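Local coordinates for 2-oxoglutarate dehydrogenase E2 component (PDB 2EQ7) that binds the dihydrolipoamide dehydrogenase (E3) dimer through its peripheral subunit-binding domain, tethering it to the succinyltransferase core of the 2-oxoglutarate dehydrogenase complex, at the interface of chains B and A. Numbering follows the deposited sequence. Chains: chain A, 2-oxoglutarate dehydrogenase E2 component; chain B, 2-oxoglutarate dehydrogenase E3 component.

The interface of chains B and A. Residues chain B 396, 420-422, 426; chain A 3, 23-25, 30, 32.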
loop_
_atom_site.group_PDB
_atom_site.type_symbol
_atom_site.label_atom_id
_atom_site.label_comp_id
_atom_site.label_asym_id
_atom_site.label_seq_id
_atom_site.Cartn_x
_atom_site.Cartn_y
_atom_site.Cartn_z
ATOM N N ARG B 396 17.953 -0.900 -14.446
ATOM C CA ARG B 396 17.846 -0.615 -13.018
ATOM C C ARG B 396 16.824 0.499 -12.796
ATOM O O ARG B 396 16.796 1.474 -13.542
ATOM C CB ARG B 396 19.203 -0.187 -12.441
ATOM C CG ARG B 396 19.118 0.215 -10.973
ATOM C CD ARG B 396 20.450 0.658 -10.384
ATOM N NE ARG B 396 21.331 -0.461 -10.062
ATOM C CZ ARG B 396 22.377 -0.371 -9.246
ATOM N NH1 ARG B 396 22.672 0.785 -8.667
ATOM N NH2 ARG B 396 23.127 -1.437 -8.998
ATOM N N PHE B 420 16.812 -2.256 -2.807
ATOM C CA PHE B 420 17.436 -3.502 -3.241
ATOM C C PHE B 420 18.084 -3.386 -4.625
ATOM O O PHE B 420 18.489 -4.392 -5.211
ATOM C CB PHE B 420 16.403 -4.643 -3.255
ATOM C CG PHE B 420 15.832 -4.978 -1.896
ATOM C CD1 PHE B 420 16.480 -4.588 -0.730
ATOM C CD2 PHE B 420 14.665 -5.721 -1.786
ATOM C CE1 PHE B 420 15.975 -4.937 0.520
ATOM C CE2 PHE B 420 14.152 -6.077 -0.541
ATOM C CZ PHE B 420 14.810 -5.683 0.615
ATOM N N LYS B 421 18.184 -2.162 -5.139
ATOM C CA LYS B 421 18.780 -1.920 -6.454
ATOM C C LYS B 421 18.111 -2.789 -7.518
ATOM O O LYS B 421 18.765 -3.298 -8.429
ATOM C CB LYS B 421 20.284 -2.218 -6.414
ATOM C CG LYS B 421 21.032 -1.470 -5.322
ATOM C CD LYS B 421 22.522 -1.779 -5.352
ATOM C CE LYS B 421 23.233 -1.182 -4.149
ATOM N NZ LYS B 421 23.006 0.287 -4.037
ATOM N N ALA B 422 16.796 -2.943 -7.403
ATOM C CA ALA B 422 16.031 -3.761 -8.334
ATOM C C ALA B 422 15.905 -3.166 -9.730
ATOM O O ALA B 422 16.059 -1.963 -9.931
ATOM C CB ALA B 422 14.637 -4.025 -7.765
ATOM N N ASP B 426 12.546 -6.958 -12.375
ATOM C CA ASP B 426 12.429 -7.554 -11.047
ATOM C C ASP B 426 11.100 -7.192 -10.395
ATOM O O ASP B 426 10.393 -8.059 -9.879
ATOM C CB ASP B 426 13.573 -7.071 -10.153
ATOM C CG ASP B 426 14.899 -7.721 -10.500
ATOM O OD1 ASP B 426 15.941 -7.038 -10.427
ATOM O OD2 ASP B 426 14.895 -8.922 -10.829
ATOM N N MET A 3 19.134 -11.792 -7.888
ATOM C CA MET A 3 17.815 -11.219 -8.118
ATOM C C MET A 3 17.104 -12.040 -9.191
ATOM O O MET A 3 17.735 -12.535 -10.126
ATOM C CB MET A 3 17.942 -9.761 -8.570
ATOM C CG MET A 3 18.548 -8.832 -7.534
ATOM S SD MET A 3 17.561 -8.771 -6.030
ATOM C CE MET A 3 16.408 -7.439 -6.426
ATOM N N THR A 23 26.788 -7.325 -7.104
ATOM C CA THR A 23 27.026 -5.979 -6.594
ATOM C C THR A 23 25.748 -5.438 -5.961
ATOM O O THR A 23 25.676 -4.269 -5.581
ATOM C CB THR A 23 27.474 -5.014 -7.716
ATOM O OG1 THR A 23 26.423 -4.873 -8.680
ATOM C CG2 THR A 23 28.724 -5.542 -8.405
ATOM N N GLY A 24 24.741 -6.299 -5.856
ATOM C CA GLY A 24 23.481 -5.893 -5.263
ATOM C C GLY A 24 23.582 -5.860 -3.751
ATOM O O GLY A 24 24.646 -6.134 -3.192
ATOM N N LEU A 25 22.479 -5.526 -3.087
ATOM C CA LEU A 25 22.461 -5.461 -1.630
ATOM C C LEU A 25 22.914 -6.804 -1.069
ATOM O O LEU A 25 22.274 -7.829 -1.298
ATOM C CB LEU A 25 21.051 -5.131 -1.129
ATOM C CG LEU A 25 20.938 -4.555 0.288
ATOM C CD1 LEU A 25 19.486 -4.248 0.593
ATOM C CD2 LEU A 25 21.497 -5.530 1.301
ATOM N N LEU A 30 22.827 -8.753 -9.546
ATOM C CA LEU A 30 21.839 -7.972 -10.281
ATOM C C LEU A 30 21.907 -8.368 -11.752
ATOM O O LEU A 30 22.949 -8.819 -12.228
ATOM C CB LEU A 30 22.128 -6.476 -10.133
ATOM C CG LEU A 30 22.179 -5.922 -8.706
ATOM C CD1 LEU A 30 22.560 -4.451 -8.745
ATOM C CD2 LEU A 30 20.831 -6.107 -8.025
ATOM N N GLU A 32 22.210 -6.621 -14.129
ATOM C CA GLU A 32 23.206 -5.788 -14.788
ATOM C C GLU A 32 24.596 -6.385 -14.587
ATOM O O GLU A 32 25.522 -6.097 -15.345
ATOM C CB GLU A 32 23.163 -4.361 -14.235
ATOM C CG GLU A 32 23.569 -4.238 -12.778
ATOM C CD GLU A 32 23.456 -2.815 -12.262
ATOM O OE1 GLU A 32 23.860 -2.570 -11.107
ATOM O OE2 GLU A 32 22.962 -1.943 -13.008
HETATM O O HOH W 1 19.888 -6.553 -4.582
HETATM O O HOH W 2 25.383 -1.365 -6.871
#
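The guanidinium of B:Arg396 and the carboxylate of A:Glu32 lie with their planes 30° apart, and OE1 of the glutamate approaches the NH2 corner from the side opposite B:Lys421, tilted well out of the guanidinium plane. On one face, CB of B:Lys421 rests 3.9 Å above the plane, displaced toward the rim, while a water occupies the edge in plane. OE1 of A:Glu32 is 2.5 Å from NH2 of B:Arg396, a salt bridge; the N-H is not aimed at the oxygen, leaving a charge contact rather than a directed hydrogen bond. Extended beyond CG, A:Glu32 carries its charge to the arginine. The water at the guanidinium edge accepts an almost straight bond from NH2 of B:Arg396 (3.1 Å, 171° at the hydrogen) and also meets the carbonyl O of A:Thr23. Arginine suits this place because one planar cation can pair with a carboxylate tilted off its NH2 corner and still donate to water at its edge. With CG anti to the backbone N (chi1 176°), its chain reaches out before bending at chi3. An alanine here would probably leave A:Glu32 without its cationic mate and the water without its donor. The branched A:Leu30 sets CD1 3.9 Å from CB of B:Lys421 and CD2 beside that lysine's carbonyl O, and may shield the salt bridge without competing for its charges. A:Leu25 offers an apolar tip, CD1, 3.3 Å from CD1 of the B:Phe420 ring. A second water links the carbonyl O of B:Phe420 (2.7 Å) to the backbone N of A:Leu25. The bent, flexible A:Met3 sets its CE 4.1 Å from CB of the small B:Ala422 and crosses B:Asp426 at about a right angle, CB facing the carboxylate. Charge, apolar contacts and water together dock the E2 peripheral subunit-binding domain onto E3.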